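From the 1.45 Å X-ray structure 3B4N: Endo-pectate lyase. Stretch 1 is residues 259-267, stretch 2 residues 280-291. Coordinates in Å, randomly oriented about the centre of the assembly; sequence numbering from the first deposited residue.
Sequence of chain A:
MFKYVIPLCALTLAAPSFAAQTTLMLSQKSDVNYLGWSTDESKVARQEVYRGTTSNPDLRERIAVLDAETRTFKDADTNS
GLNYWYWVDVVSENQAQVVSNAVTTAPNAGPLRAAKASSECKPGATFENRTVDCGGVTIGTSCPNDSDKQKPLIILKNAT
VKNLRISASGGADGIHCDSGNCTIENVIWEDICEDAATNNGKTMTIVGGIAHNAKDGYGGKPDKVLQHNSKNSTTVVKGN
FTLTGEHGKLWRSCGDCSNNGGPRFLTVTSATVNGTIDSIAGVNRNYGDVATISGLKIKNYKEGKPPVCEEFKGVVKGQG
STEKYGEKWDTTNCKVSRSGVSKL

Stretch 1, residues 259-267: NNGGPRFLT
Stretch 2, residues 280-291: IAGVNRNYGDVA

What ties the two stretches together most firmly? D289 (chi1 m, chi2 -9°) reaches both ways with its carboxylate: OD1 accepts the backbone N of R264 at 2.8 Å, while OD2 accepts the backbone N of N284 at 2.8 Å. One side chain thus fixes the start of the pairing and closes its own turn, in which a 3-10 segment, 285-287, follows the strand ending at N284. A water extends the network, lying 2.8 Å from D289 OD1, 2.8 Å from G261 O and 3.0 Å from N284 ND2.

How do the backbones run beyond that anchor? They form a short parallel ladder, F265 beside V290 (CA to CA 5.0 Å) and L266 beside A291 (CA to CA 4.5 Å), with all four residues in extended beta conformation. V290 brackets F265: its N donates to R264 O at 3.1 Å, and its O accepts L266 N at 3.1 Å, nearly straight at 166°.

How does the chain before the ladder meet the turn? G261 and G262 are extended, and a cis peptide bond leads into P263 (phi/psi -84/153). Y287, with chi1 m and chi2 151°, lays one ring face against G261, whose CA stands 3.6 Å from the centroid of the Y287 ring. A CB on G262 would clash with Y287 O and D289 OD1. P263 CA approaches Y287 O at 3.3 Å; G288, at phi/psi 82/14, makes the turn in a conformation suited to glycine.

What packs on the sheet's two faces? On one, F265 (chi1 m, chi2 103°) brings CD2 to 3.8 Å from CB of V290 (chi1 t). On the other, L266 (chi1 t, chi2 p) sets its CB 4.2 Å from A291 CB, and its CD2 reaches A281 CB at 3.8 Å.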

# COMPACT_ATOMS: atom_id res chain seq x y z
N ASN A 259 -10.57 15.71 -18.93
CA ASN A 259 -10.04 16.87 -18.23
C ASN A 259 -8.68 16.56 -17.59
O ASN A 259 -8.37 17.02 -16.49
CB ASN A 259 -11.02 17.33 -17.15
CG ASN A 259 -10.59 18.61 -16.47
OD1 ASN A 259 -10.24 19.59 -17.13
ND2 ASN A 259 -10.62 18.61 -15.14
N ASN A 260 -7.87 15.78 -18.30
CA ASN A 260 -6.53 15.40 -17.83
C ASN A 260 -5.60 16.61 -17.76
O ASN A 260 -5.84 17.65 -18.39
CB ASN A 260 -5.93 14.34 -18.77
CG ASN A 260 -4.88 13.47 -18.09
OD1 ASN A 260 -4.25 12.62 -18.74
ND2 ASN A 260 -4.70 13.65 -16.79
N GLY A 261 -4.52 16.46 -17.00
CA GLY A 261 -3.55 17.53 -16.85
C GLY A 261 -2.69 17.22 -15.64
O GLY A 261 -2.72 16.10 -15.13
N GLY A 262 -1.93 18.22 -15.18
CA GLY A 262 -1.07 18.02 -14.03
C GLY A 262 -0.78 19.31 -13.31
O GLY A 262 -1.50 20.30 -13.49
N PRO A 263 0.27 19.36 -12.48
CA PRO A 263 1.19 18.24 -12.23
C PRO A 263 0.68 17.29 -11.15
O PRO A 263 -0.10 17.68 -10.29
CB PRO A 263 2.46 18.94 -11.78
CG PRO A 263 1.91 20.10 -10.99
CD PRO A 263 0.77 20.60 -11.85
N ARG A 264 1.10 16.04 -11.24
CA ARG A 264 0.76 15.04 -10.22
C ARG A 264 2.08 14.55 -9.66
O ARG A 264 3.05 14.32 -10.40
CB ARG A 264 -0.03 13.89 -10.83
CG ARG A 264 -1.34 14.34 -11.43
CD ARG A 264 -2.22 13.17 -11.79
NE ARG A 264 -3.50 13.60 -12.34
CZ ARG A 264 -3.86 13.43 -13.61
NH1 ARG A 264 -3.03 12.86 -14.47
NH2 ARG A 264 -5.06 13.80 -14.01
N PHE A 265 2.14 14.39 -8.34
CA PHE A 265 3.37 13.99 -7.70
C PHE A 265 3.29 12.70 -6.93
O PHE A 265 2.26 12.37 -6.34
CB PHE A 265 3.85 15.08 -6.74
CG PHE A 265 4.00 16.42 -7.38
CD1 PHE A 265 3.04 17.41 -7.17
CD2 PHE A 265 5.10 16.70 -8.18
CE1 PHE A 265 3.19 18.67 -7.76
CE2 PHE A 265 5.25 17.95 -8.76
CZ PHE A 265 4.30 18.93 -8.55
N LEU A 266 4.38 11.96 -6.95
CA LEU A 266 4.49 10.73 -6.19
C LEU A 266 5.74 10.87 -5.31
O LEU A 266 6.80 11.28 -5.79
CB LEU A 266 4.65 9.51 -7.10
CG LEU A 266 5.04 8.22 -6.35
CD1 LEU A 266 3.86 7.75 -5.49
CD2 LEU A 266 5.45 7.14 -7.34
N THR A 267 5.59 10.55 -4.03
CA THR A 267 6.71 10.58 -3.10
C THR A 267 6.76 9.22 -2.42
O THR A 267 5.89 8.91 -1.61
CB THR A 267 6.53 11.64 -2.00
OG1 THR A 267 6.41 12.93 -2.60
CG2 THR A 267 7.73 11.64 -1.05
N ILE A 280 7.17 0.45 -11.73
CA ILE A 280 6.79 1.09 -10.48
C ILE A 280 5.92 2.33 -10.65
O ILE A 280 4.79 2.37 -10.14
CB ILE A 280 8.06 1.44 -9.65
CG1 ILE A 280 8.85 0.16 -9.35
CG2 ILE A 280 7.66 2.12 -8.35
CD1 ILE A 280 8.10 -0.86 -8.51
N ALA A 281 6.41 3.32 -11.39
CA ALA A 281 5.69 4.58 -11.56
C ALA A 281 5.64 5.05 -13.00
O ALA A 281 6.58 4.86 -13.76
CB ALA A 281 6.35 5.65 -10.71
N GLY A 282 4.53 5.71 -13.33
CA GLY A 282 4.34 6.26 -14.66
C GLY A 282 3.96 7.73 -14.55
O GLY A 282 2.88 8.06 -14.05
N VAL A 283 4.84 8.61 -15.02
CA VAL A 283 4.61 10.05 -14.97
C VAL A 283 4.33 10.61 -16.36
O VAL A 283 4.88 10.14 -17.35
CB VAL A 283 5.85 10.81 -14.39
CG1 VAL A 283 6.06 10.43 -12.93
CG2 VAL A 283 7.10 10.51 -15.20
N ASN A 284 3.45 11.61 -16.42
CA ASN A 284 3.17 12.28 -17.69
C ASN A 284 4.13 13.46 -17.66
O ASN A 284 3.84 14.49 -17.02
CB ASN A 284 1.73 12.78 -17.75
CG ASN A 284 0.73 11.66 -17.70
OD1 ASN A 284 0.91 10.61 -18.32
ND2 ASN A 284 -0.35 11.87 -16.95
N ARG A 285 5.27 13.35 -18.32
CA ARG A 285 6.22 14.45 -18.25
C ARG A 285 5.74 15.75 -18.88
O ARG A 285 6.16 16.82 -18.46
CB ARG A 285 7.57 14.03 -18.83
CG ARG A 285 7.63 13.92 -20.33
CD ARG A 285 9.01 13.43 -20.72
NE ARG A 285 9.22 13.51 -22.16
CZ ARG A 285 10.10 12.78 -22.83
NH1 ARG A 285 10.87 11.90 -22.18
NH2 ARG A 285 10.22 12.92 -24.14
N ASN A 286 4.85 15.66 -19.87
CA ASN A 286 4.34 16.87 -20.50
C ASN A 286 3.42 17.68 -19.58
O ASN A 286 3.16 18.85 -19.84
CB ASN A 286 3.61 16.52 -21.80
CG ASN A 286 2.43 15.59 -21.58
OD1 ASN A 286 2.57 14.54 -20.94
ND2 ASN A 286 1.27 15.96 -22.11
N TYR A 287 2.94 17.05 -18.51
CA TYR A 287 2.06 17.73 -17.57
C TYR A 287 2.80 18.14 -16.30
O TYR A 287 2.19 18.62 -15.34
CB TYR A 287 0.87 16.85 -17.21
CG TYR A 287 -0.15 16.66 -18.33
CD1 TYR A 287 -0.90 15.49 -18.41
CD2 TYR A 287 -0.39 17.67 -19.27
CE1 TYR A 287 -1.88 15.33 -19.39
CE2 TYR A 287 -1.36 17.51 -20.26
CZ TYR A 287 -2.10 16.34 -20.31
OH TYR A 287 -3.09 16.17 -21.25
N GLY A 288 4.11 17.93 -16.28
CA GLY A 288 4.92 18.32 -15.14
C GLY A 288 4.95 17.38 -13.96
O GLY A 288 5.40 17.77 -12.88
N ASP A 289 4.47 16.16 -14.14
CA ASP A 289 4.47 15.18 -13.05
C ASP A 289 5.88 14.87 -12.58
O ASP A 289 6.82 14.83 -13.38
CB ASP A 289 3.88 13.85 -13.48
CG ASP A 289 2.44 13.94 -13.92
OD1 ASP A 289 1.78 15.00 -13.75
OD2 ASP A 289 1.97 12.92 -14.44
N VAL A 290 6.04 14.62 -11.29
CA VAL A 290 7.36 14.26 -10.78
C VAL A 290 7.24 13.14 -9.76
O VAL A 290 6.47 13.26 -8.80
CB VAL A 290 8.08 15.43 -10.09
CG1 VAL A 290 9.48 14.97 -9.67
CG2 VAL A 290 8.17 16.62 -11.04
N ALA A 291 7.97 12.06 -9.98
CA ALA A 291 7.99 10.93 -9.05
C ALA A 291 9.32 10.99 -8.31
O ALA A 291 10.37 10.97 -8.94
CB ALA A 291 7.87 9.62 -9.79
O HOH W 1 -0.49 14.42 -15.31